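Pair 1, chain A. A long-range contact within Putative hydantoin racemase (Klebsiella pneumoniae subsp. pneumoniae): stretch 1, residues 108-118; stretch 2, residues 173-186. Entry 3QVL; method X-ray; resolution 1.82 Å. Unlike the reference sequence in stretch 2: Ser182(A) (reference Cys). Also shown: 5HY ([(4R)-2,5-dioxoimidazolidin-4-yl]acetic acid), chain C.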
# COMPACT_ATOMS: atom_id res chain seq x y z
N VAL A 108 -6.00 20.50 -8.43
CA VAL A 108 -6.94 21.55 -7.99
C VAL A 108 -7.67 21.23 -6.68
O VAL A 108 -8.40 22.07 -6.15
CB VAL A 108 -7.97 21.92 -9.10
CG1 VAL A 108 -7.29 22.67 -10.24
CG2 VAL A 108 -8.69 20.68 -9.62
N ALA A 109 -7.48 20.01 -6.18
CA ALA A 109 -8.11 19.56 -4.94
C ALA A 109 -7.27 18.49 -4.25
O ALA A 109 -6.47 17.81 -4.90
CB ALA A 109 -9.52 19.03 -5.20
N THR A 110 -7.44 18.36 -2.93
CA THR A 110 -6.75 17.32 -2.17
C THR A 110 -7.34 15.95 -2.51
O THR A 110 -6.60 14.99 -2.73
CB THR A 110 -6.82 17.55 -0.65
OG1 THR A 110 -8.19 17.68 -0.25
CG2 THR A 110 -6.05 18.81 -0.26
N ARG A 111 -8.66 15.87 -2.53
CA ARG A 111 -9.37 14.64 -2.87
C ARG A 111 -10.55 14.92 -3.80
O ARG A 111 -11.14 16.00 -3.76
CB ARG A 111 -9.84 13.91 -1.61
CG ARG A 111 -8.72 13.44 -0.69
CD ARG A 111 -9.21 12.43 0.33
NE ARG A 111 -10.29 12.96 1.16
CZ ARG A 111 -11.07 12.23 1.95
NH1 ARG A 111 -12.02 12.81 2.66
NH2 ARG A 111 -10.89 10.92 2.04
N PHE A 112 -10.89 13.93 -4.62
CA PHE A 112 -12.00 14.04 -5.56
C PHE A 112 -13.00 12.90 -5.43
O PHE A 112 -12.67 11.83 -4.90
CB PHE A 112 -11.48 14.13 -7.01
CG PHE A 112 -10.71 12.91 -7.46
CD1 PHE A 112 -11.37 11.82 -8.03
CD2 PHE A 112 -9.33 12.86 -7.34
CE1 PHE A 112 -10.67 10.70 -8.45
CE2 PHE A 112 -8.61 11.74 -7.76
CZ PHE A 112 -9.28 10.66 -8.31
N SER A 113 -14.21 13.12 -5.91
CA SER A 113 -15.22 12.08 -6.01
C SER A 113 -15.53 11.79 -7.48
O SER A 113 -15.57 12.70 -8.30
CB SER A 113 -16.50 12.49 -5.28
OG SER A 113 -16.27 12.61 -3.89
N ILE A 114 -15.73 10.51 -7.79
CA ILE A 114 -16.09 10.10 -9.15
C ILE A 114 -17.59 9.87 -9.26
O ILE A 114 -18.20 9.23 -8.40
CB ILE A 114 -15.31 8.82 -9.59
CG1 ILE A 114 -13.80 9.12 -9.67
CG2 ILE A 114 -15.82 8.30 -10.94
CD1 ILE A 114 -12.92 7.88 -9.80
N VAL A 115 -18.19 10.41 -10.32
CA VAL A 115 -19.59 10.17 -10.63
C VAL A 115 -19.69 9.55 -12.03
O VAL A 115 -19.48 10.23 -13.04
CB VAL A 115 -20.45 11.46 -10.55
CG1 VAL A 115 -21.91 11.17 -10.90
CG2 VAL A 115 -20.36 12.08 -9.15
N THR A 116 -19.97 8.25 -12.07
CA THR A 116 -20.11 7.51 -13.33
C THR A 116 -21.58 7.10 -13.56
O THR A 116 -22.46 7.52 -12.80
CB THR A 116 -19.13 6.31 -13.41
OG1 THR A 116 -19.09 5.80 -14.75
CG2 THR A 116 -19.52 5.19 -12.44
N THR A 117 -21.83 6.30 -14.59
CA THR A 117 -23.20 5.99 -15.00
C THR A 117 -23.74 4.67 -14.43
O THR A 117 -24.71 4.68 -13.66
CB THR A 117 -23.37 6.05 -16.54
OG1 THR A 117 -22.48 7.02 -17.09
CG2 THR A 117 -24.80 6.41 -16.91
N LEU A 118 -23.13 3.55 -14.80
CA LEU A 118 -23.57 2.22 -14.36
C LEU A 118 -22.76 1.69 -13.17
O LEU A 118 -21.53 1.80 -13.17
CB LEU A 118 -23.50 1.20 -15.50
CG LEU A 118 -24.75 0.77 -16.29
CD1 LEU A 118 -24.42 -0.49 -17.07
CD2 LEU A 118 -25.96 0.51 -15.41
N ASP A 173 -18.90 13.44 0.96
CA ASP A 173 -17.66 12.69 0.72
C ASP A 173 -16.40 13.25 1.37
O ASP A 173 -15.46 12.50 1.63
CB ASP A 173 -17.42 12.51 -0.79
CG ASP A 173 -18.53 11.74 -1.48
OD1 ASP A 173 -19.45 11.24 -0.80
OD2 ASP A 173 -18.48 11.63 -2.72
N GLY A 174 -16.38 14.55 1.62
CA GLY A 174 -15.17 15.22 2.10
C GLY A 174 -14.17 15.42 0.97
O GLY A 174 -12.96 15.30 1.17
N SER A 175 -14.69 15.72 -0.22
CA SER A 175 -13.87 15.98 -1.40
C SER A 175 -14.05 17.43 -1.88
O SER A 175 -15.04 18.08 -1.53
CB SER A 175 -14.22 15.00 -2.52
OG SER A 175 -15.60 15.07 -2.85
N GLY A 176 -13.09 17.91 -2.66
CA GLY A 176 -13.11 19.28 -3.16
C GLY A 176 -13.41 19.41 -4.64
O GLY A 176 -13.66 20.52 -5.13
N ALA A 177 -13.40 18.29 -5.36
CA ALA A 177 -13.65 18.29 -6.80
C ALA A 177 -14.42 17.05 -7.25
O ALA A 177 -14.46 16.04 -6.54
CB ALA A 177 -12.33 18.40 -7.57
N ILE A 178 -15.04 17.15 -8.42
CA ILE A 178 -15.75 16.03 -9.03
C ILE A 178 -15.07 15.61 -10.33
O ILE A 178 -14.74 16.45 -11.17
CB ILE A 178 -17.24 16.38 -9.31
CG1 ILE A 178 -17.98 16.76 -8.01
CG2 ILE A 178 -17.95 15.23 -10.05
CD1 ILE A 178 -18.08 15.66 -6.96
N VAL A 179 -14.85 14.31 -10.47
CA VAL A 179 -14.40 13.74 -11.73
C VAL A 179 -15.59 13.06 -12.40
O VAL A 179 -16.18 12.13 -11.85
CB VAL A 179 -13.23 12.74 -11.53
CG1 VAL A 179 -13.01 11.88 -12.77
CG2 VAL A 179 -11.95 13.48 -11.16
N LEU A 180 -15.96 13.56 -13.58
CA LEU A 180 -17.04 12.97 -14.36
C LEU A 180 -16.56 11.65 -14.96
O LEU A 180 -15.51 11.59 -15.61
CB LEU A 180 -17.52 13.93 -15.45
CG LEU A 180 -18.13 15.26 -14.99
CD1 LEU A 180 -18.32 16.20 -16.17
CD2 LEU A 180 -19.45 15.06 -14.25
N GLY A 181 -17.34 10.59 -14.74
CA GLY A 181 -16.92 9.24 -15.10
C GLY A 181 -17.50 8.70 -16.39
O GLY A 181 -17.75 7.50 -16.51
N SER A 182 -17.69 9.59 -17.37
CA SER A 182 -18.25 9.21 -18.66
C SER A 182 -17.87 10.19 -19.76
O SER A 182 -17.83 11.40 -19.54
CB SER A 182 -19.78 9.11 -18.58
OG SER A 182 -20.34 8.80 -19.85
N GLY A 183 -17.60 9.65 -20.95
CA GLY A 183 -17.41 10.47 -22.15
C GLY A 183 -18.69 11.19 -22.53
O GLY A 183 -18.66 12.25 -23.14
N GLY A 184 -19.83 10.60 -22.15
CA GLY A 184 -21.14 11.18 -22.39
C GLY A 184 -21.48 12.36 -21.48
O GLY A 184 -22.44 13.08 -21.74
N MET A 185 -20.70 12.54 -20.42
CA MET A 185 -20.88 13.65 -19.48
C MET A 185 -19.99 14.84 -19.83
O MET A 185 -20.01 15.86 -19.14
CB MET A 185 -20.56 13.19 -18.05
CG MET A 185 -21.54 12.20 -17.46
SD MET A 185 -21.00 11.64 -15.84
CE MET A 185 -22.00 10.16 -15.64
N ALA A 186 -19.23 14.71 -20.91
CA ALA A 186 -18.18 15.67 -21.28
C ALA A 186 -18.62 17.14 -21.33
O ALA A 186 -17.90 18.01 -20.84
CB ALA A 186 -17.54 15.27 -22.61
C 5HY C . -17.52 5.80 -21.19
N 5HY C . -18.44 3.69 -21.16
O 5HY C . -16.93 6.84 -20.89
CA 5HY C . -17.63 4.57 -20.30
CB 5HY C . -18.32 4.86 -18.95
CG 5HY C . -19.64 5.65 -19.02
OAB 5HY C . -19.28 3.85 -23.25
NAF 5HY C . -18.13 5.57 -22.35
CAI 5HY C . -18.65 4.34 -22.32
OD1 5HY C . -20.30 5.69 -17.96
OD2 5HY C . -19.96 6.20 -20.09
O HOH W 1 -10.87 17.37 -0.50
O HOH W 2 -10.41 15.68 2.27

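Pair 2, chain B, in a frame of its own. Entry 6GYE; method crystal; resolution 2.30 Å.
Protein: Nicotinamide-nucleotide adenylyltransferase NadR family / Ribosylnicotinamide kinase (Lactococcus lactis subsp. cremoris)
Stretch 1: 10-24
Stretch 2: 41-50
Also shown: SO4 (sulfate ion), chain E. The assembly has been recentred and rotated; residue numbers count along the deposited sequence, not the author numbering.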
# COMPACT_ATOMS: atom_id res chain seq x y z
N LYS B 10 -17.68 23.69 0.56
CA LYS B 10 -16.70 24.66 0.12
C LYS B 10 -15.98 25.26 1.33
O LYS B 10 -16.44 25.18 2.47
CB LYS B 10 -17.38 25.77 -0.70
CG LYS B 10 -18.05 25.26 -1.98
CD LYS B 10 -18.99 26.28 -2.58
CE LYS B 10 -19.41 25.88 -3.99
NZ LYS B 10 -19.50 27.06 -4.90
N LEU B 11 -14.81 25.83 1.05
CA LEU B 11 -14.00 26.47 2.09
C LEU B 11 -14.61 27.80 2.49
O LEU B 11 -14.93 28.63 1.63
CB LEU B 11 -12.59 26.65 1.56
CG LEU B 11 -11.40 26.38 2.46
CD1 LEU B 11 -11.55 25.08 3.23
CD2 LEU B 11 -10.18 26.36 1.56
N SER B 12 -14.80 28.01 3.79
CA SER B 12 -15.28 29.28 4.31
C SER B 12 -14.11 30.18 4.71
O SER B 12 -12.97 29.73 4.84
CB SER B 12 -16.18 29.07 5.52
OG SER B 12 -15.41 28.57 6.61
N GLY B 13 -14.40 31.46 4.91
CA GLY B 13 -13.41 32.41 5.37
C GLY B 13 -12.91 33.32 4.26
O GLY B 13 -13.12 33.09 3.07
N LYS B 14 -12.21 34.38 4.68
CA LYS B 14 -11.63 35.36 3.75
C LYS B 14 -10.16 35.10 3.42
O LYS B 14 -9.75 35.27 2.27
CB LYS B 14 -11.79 36.78 4.30
CG LYS B 14 -13.21 37.32 4.26
CD LYS B 14 -13.69 37.55 2.83
CE LYS B 14 -14.99 38.34 2.81
NZ LYS B 14 -16.09 37.60 3.48
N ASN B 15 -9.34 34.70 4.39
CA ASN B 15 -7.91 34.46 4.15
C ASN B 15 -7.71 32.99 3.81
O ASN B 15 -7.83 32.13 4.68
CB ASN B 15 -7.07 34.87 5.35
CG ASN B 15 -7.16 36.34 5.63
OD1 ASN B 15 -6.89 37.16 4.75
ND2 ASN B 15 -7.50 36.69 6.86
N ILE B 16 -7.40 32.71 2.55
CA ILE B 16 -7.31 31.35 2.04
C ILE B 16 -5.88 31.09 1.58
O ILE B 16 -5.32 31.88 0.82
CB ILE B 16 -8.29 31.11 0.88
CG1 ILE B 16 -9.74 31.47 1.27
CG2 ILE B 16 -8.12 29.70 0.35
CD1 ILE B 16 -10.29 30.75 2.49
N GLY B 17 -5.31 29.97 2.02
CA GLY B 17 -4.00 29.53 1.56
C GLY B 17 -4.13 28.38 0.58
O GLY B 17 -4.97 27.49 0.76
N ILE B 18 -3.30 28.40 -0.45
CA ILE B 18 -3.29 27.37 -1.49
C ILE B 18 -1.96 26.65 -1.38
O ILE B 18 -0.89 27.27 -1.54
CB ILE B 18 -3.50 27.95 -2.90
CG1 ILE B 18 -4.95 28.35 -3.20
CG2 ILE B 18 -3.19 26.90 -3.94
CD1 ILE B 18 -5.72 29.07 -2.16
N TYR B 19 -2.01 25.35 -1.12
CA TYR B 19 -0.81 24.54 -0.91
C TYR B 19 -0.79 23.45 -1.96
O TYR B 19 -1.77 22.72 -2.12
CB TYR B 19 -0.77 23.95 0.50
CG TYR B 19 0.50 23.21 0.84
CD1 TYR B 19 0.67 21.87 0.50
CD2 TYR B 19 1.53 23.85 1.51
CE1 TYR B 19 1.84 21.21 0.81
CE2 TYR B 19 2.68 23.20 1.82
CZ TYR B 19 2.85 21.88 1.47
OH TYR B 19 4.04 21.24 1.80
N PHE B 20 0.32 23.36 -2.70
CA PHE B 20 0.49 22.45 -3.83
C PHE B 20 1.34 21.25 -3.46
O PHE B 20 2.22 21.33 -2.61
CB PHE B 20 1.19 23.14 -5.00
CG PHE B 20 0.41 24.23 -5.63
CD1 PHE B 20 -0.46 23.95 -6.66
CD2 PHE B 20 0.60 25.54 -5.26
CE1 PHE B 20 -1.15 24.96 -7.29
CE2 PHE B 20 -0.10 26.57 -5.88
CZ PHE B 20 -0.97 26.28 -6.90
N GLY B 21 1.09 20.15 -4.16
CA GLY B 21 2.00 19.01 -4.10
C GLY B 21 1.55 17.94 -5.07
O GLY B 21 0.42 17.96 -5.56
N THR B 22 2.47 17.00 -5.34
CA THR B 22 2.09 15.75 -6.00
C THR B 22 1.69 14.67 -4.99
O THR B 22 0.81 13.85 -5.27
CB THR B 22 3.22 15.24 -6.90
OG1 THR B 22 4.45 15.27 -6.19
CG2 THR B 22 3.37 16.12 -8.14
N PHE B 23 2.33 14.63 -3.82
CA PHE B 23 1.94 13.77 -2.69
C PHE B 23 2.02 12.28 -3.03
O PHE B 23 1.05 11.53 -2.90
CB PHE B 23 0.54 14.12 -2.21
CG PHE B 23 0.37 15.54 -1.81
CD1 PHE B 23 0.97 16.02 -0.67
CD2 PHE B 23 -0.38 16.41 -2.60
CE1 PHE B 23 0.82 17.35 -0.29
CE2 PHE B 23 -0.56 17.72 -2.22
CZ PHE B 23 0.04 18.20 -1.06
N ALA B 24 3.21 11.85 -3.45
CA ALA B 24 3.50 10.47 -3.83
C ALA B 24 4.74 9.98 -3.08
O ALA B 24 5.78 9.70 -3.69
CB ALA B 24 3.71 10.36 -5.34
N ASN B 41 -4.20 31.02 8.17
CA ASN B 41 -5.28 31.40 7.27
C ASN B 41 -6.59 30.92 7.86
O ASN B 41 -6.62 30.09 8.77
CB ASN B 41 -5.08 30.80 5.87
CG ASN B 41 -3.89 31.39 5.15
OD1 ASN B 41 -4.00 32.45 4.55
ND2 ASN B 41 -2.75 30.70 5.20
N ASP B 42 -7.68 31.47 7.32
CA ASP B 42 -9.00 30.99 7.70
C ASP B 42 -9.25 29.59 7.15
O ASP B 42 -9.93 28.79 7.81
CB ASP B 42 -10.06 31.97 7.22
CG ASP B 42 -9.90 33.33 7.85
OD1 ASP B 42 -9.77 33.41 9.08
OD2 ASP B 42 -9.88 34.32 7.10
N GLY B 43 -8.72 29.28 5.97
CA GLY B 43 -8.84 27.96 5.39
C GLY B 43 -7.74 27.71 4.37
O GLY B 43 -7.11 28.65 3.87
N VAL B 44 -7.51 26.43 4.08
CA VAL B 44 -6.46 26.01 3.18
C VAL B 44 -7.06 25.10 2.12
O VAL B 44 -7.82 24.17 2.44
CB VAL B 44 -5.32 25.27 3.92
CG1 VAL B 44 -4.32 24.69 2.94
CG2 VAL B 44 -4.63 26.19 4.90
N LEU B 45 -6.72 25.35 0.86
CA LEU B 45 -7.03 24.46 -0.25
C LEU B 45 -5.76 23.71 -0.63
O LEU B 45 -4.77 24.33 -1.04
CB LEU B 45 -7.57 25.25 -1.44
CG LEU B 45 -8.04 24.43 -2.64
CD1 LEU B 45 -9.18 23.51 -2.24
CD2 LEU B 45 -8.49 25.34 -3.77
N LEU B 46 -5.77 22.38 -0.47
CA LEU B 46 -4.66 21.54 -0.93
C LEU B 46 -4.88 21.19 -2.39
O LEU B 46 -5.95 20.71 -2.75
CB LEU B 46 -4.54 20.26 -0.11
CG LEU B 46 -4.30 20.38 1.39
CD1 LEU B 46 -4.06 18.99 2.00
CD2 LEU B 46 -3.15 21.35 1.67
N VAL B 47 -3.88 21.46 -3.22
CA VAL B 47 -4.00 21.14 -4.64
C VAL B 47 -3.08 19.96 -4.96
O VAL B 47 -1.86 20.06 -4.83
CB VAL B 47 -3.71 22.34 -5.53
CG1 VAL B 47 -3.76 21.93 -6.99
CG2 VAL B 47 -4.75 23.42 -5.29
N VAL B 48 -3.69 18.83 -5.32
CA VAL B 48 -2.97 17.66 -5.79
C VAL B 48 -2.88 17.78 -7.30
O VAL B 48 -3.91 17.74 -7.98
CB VAL B 48 -3.69 16.36 -5.43
CG1 VAL B 48 -2.75 15.18 -5.59
CG2 VAL B 48 -4.29 16.42 -4.05
N SER B 49 -1.66 17.92 -7.82
CA SER B 49 -1.50 18.00 -9.27
C SER B 49 -0.96 16.68 -9.81
O SER B 49 -0.33 15.90 -9.09
CB SER B 49 -0.59 19.17 -9.65
OG SER B 49 0.67 19.04 -9.03
N GLY B 50 -1.25 16.43 -11.08
CA GLY B 50 -0.81 15.19 -11.71
C GLY B 50 -1.26 15.12 -13.16
O GLY B 50 -2.04 15.95 -13.64
S SO4 E . 5.88 16.66 -3.71
O1 SO4 E . 6.03 17.48 -2.52
O2 SO4 E . 5.54 15.28 -3.36
O3 SO4 E . 4.82 17.29 -4.49
O4 SO4 E . 7.11 16.60 -4.50

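Two neighbouring parallel strands fix the backbone tightly and leave room for different side chains, provided that each fits its neighbours across the strands, and the two pairs compared here illustrate the principle. Fourteen central residues superpose with an RMSD of 0.7 Å, and in both the strands run parallel and cross at -31° in pair 1 and -22° in pair 2.

The common element is a ladder in which every second residue of the first strand donates through N and accepts through O, to and from residues flanking its partner on the other strand. In pair 1, Ser113(A) N donates to Ala177(A) O (3.0 Å) and Val179(A) N to Ser113(A) O (2.8 Å); Val115(A) N then reaches Val179(A) O at 3.1 Å. The matching rungs of pair 2 are Gly17(B) N to Gly43(B) O (2.9 Å), Leu45(B) N to Gly17(B) O (2.8 Å) and Tyr19(B) N to Leu45(B) O (2.9 Å). Even the next rung is kept: Gly181(A) N donates to Val115(A) O, and Val47(B) N to Tyr19(B) O.

One clear divergence is where Ser113(A) superposes on Gly17(B). The serine uses its place for a polar chain: Ser175(A) OG donates to Ser113(A) OG (2.8 Å), which donates in turn to Asp173(A) OD2 (2.7 Å). In pair 2 the counterpart of Ser175(A) is the larger Asn41(B), and a CB on Gly17(B) would lie 2.9 Å from Asn41(B) ND2, a clash. Space is thus filled from one stretch or shared between both.

The same exchange occurs at the strand entry. Ala109(A) CB packs on Ala177(A) CB at 3.7 Å, whereas the matching positions, Gly13(B) and Gly43(B), are both glycine. There Asp42(B), which falls on Gly176(A), supplies a carboxylate, and Asn15(B) N donates to Asp42(B) OD2 at 2.8 Å. Leu11(B) occupies the room beside Gly43(B), where a CB would lie 2.9 Å from Leu11(B) CG.

Further along, Ile114(A) and Ile18(B) coincide closely, facing Val179(A) and Leu45(B): Ile114(A) CG1 meets Val179(A) CB at 4.1 Å, and Ile18(B) CD1 meets Leu45(B) CB at 4.3 Å. Two residues further on the solutions part. Gly181(A) lies close to Thr116(A), whose OG1 donates to Gly181(A) O (2.8 Å); a CB would clash with Thr116(A) CB. Pair 2 instead packs Phe20(B) CD1 against Val47(B) CB at 3.8 Å.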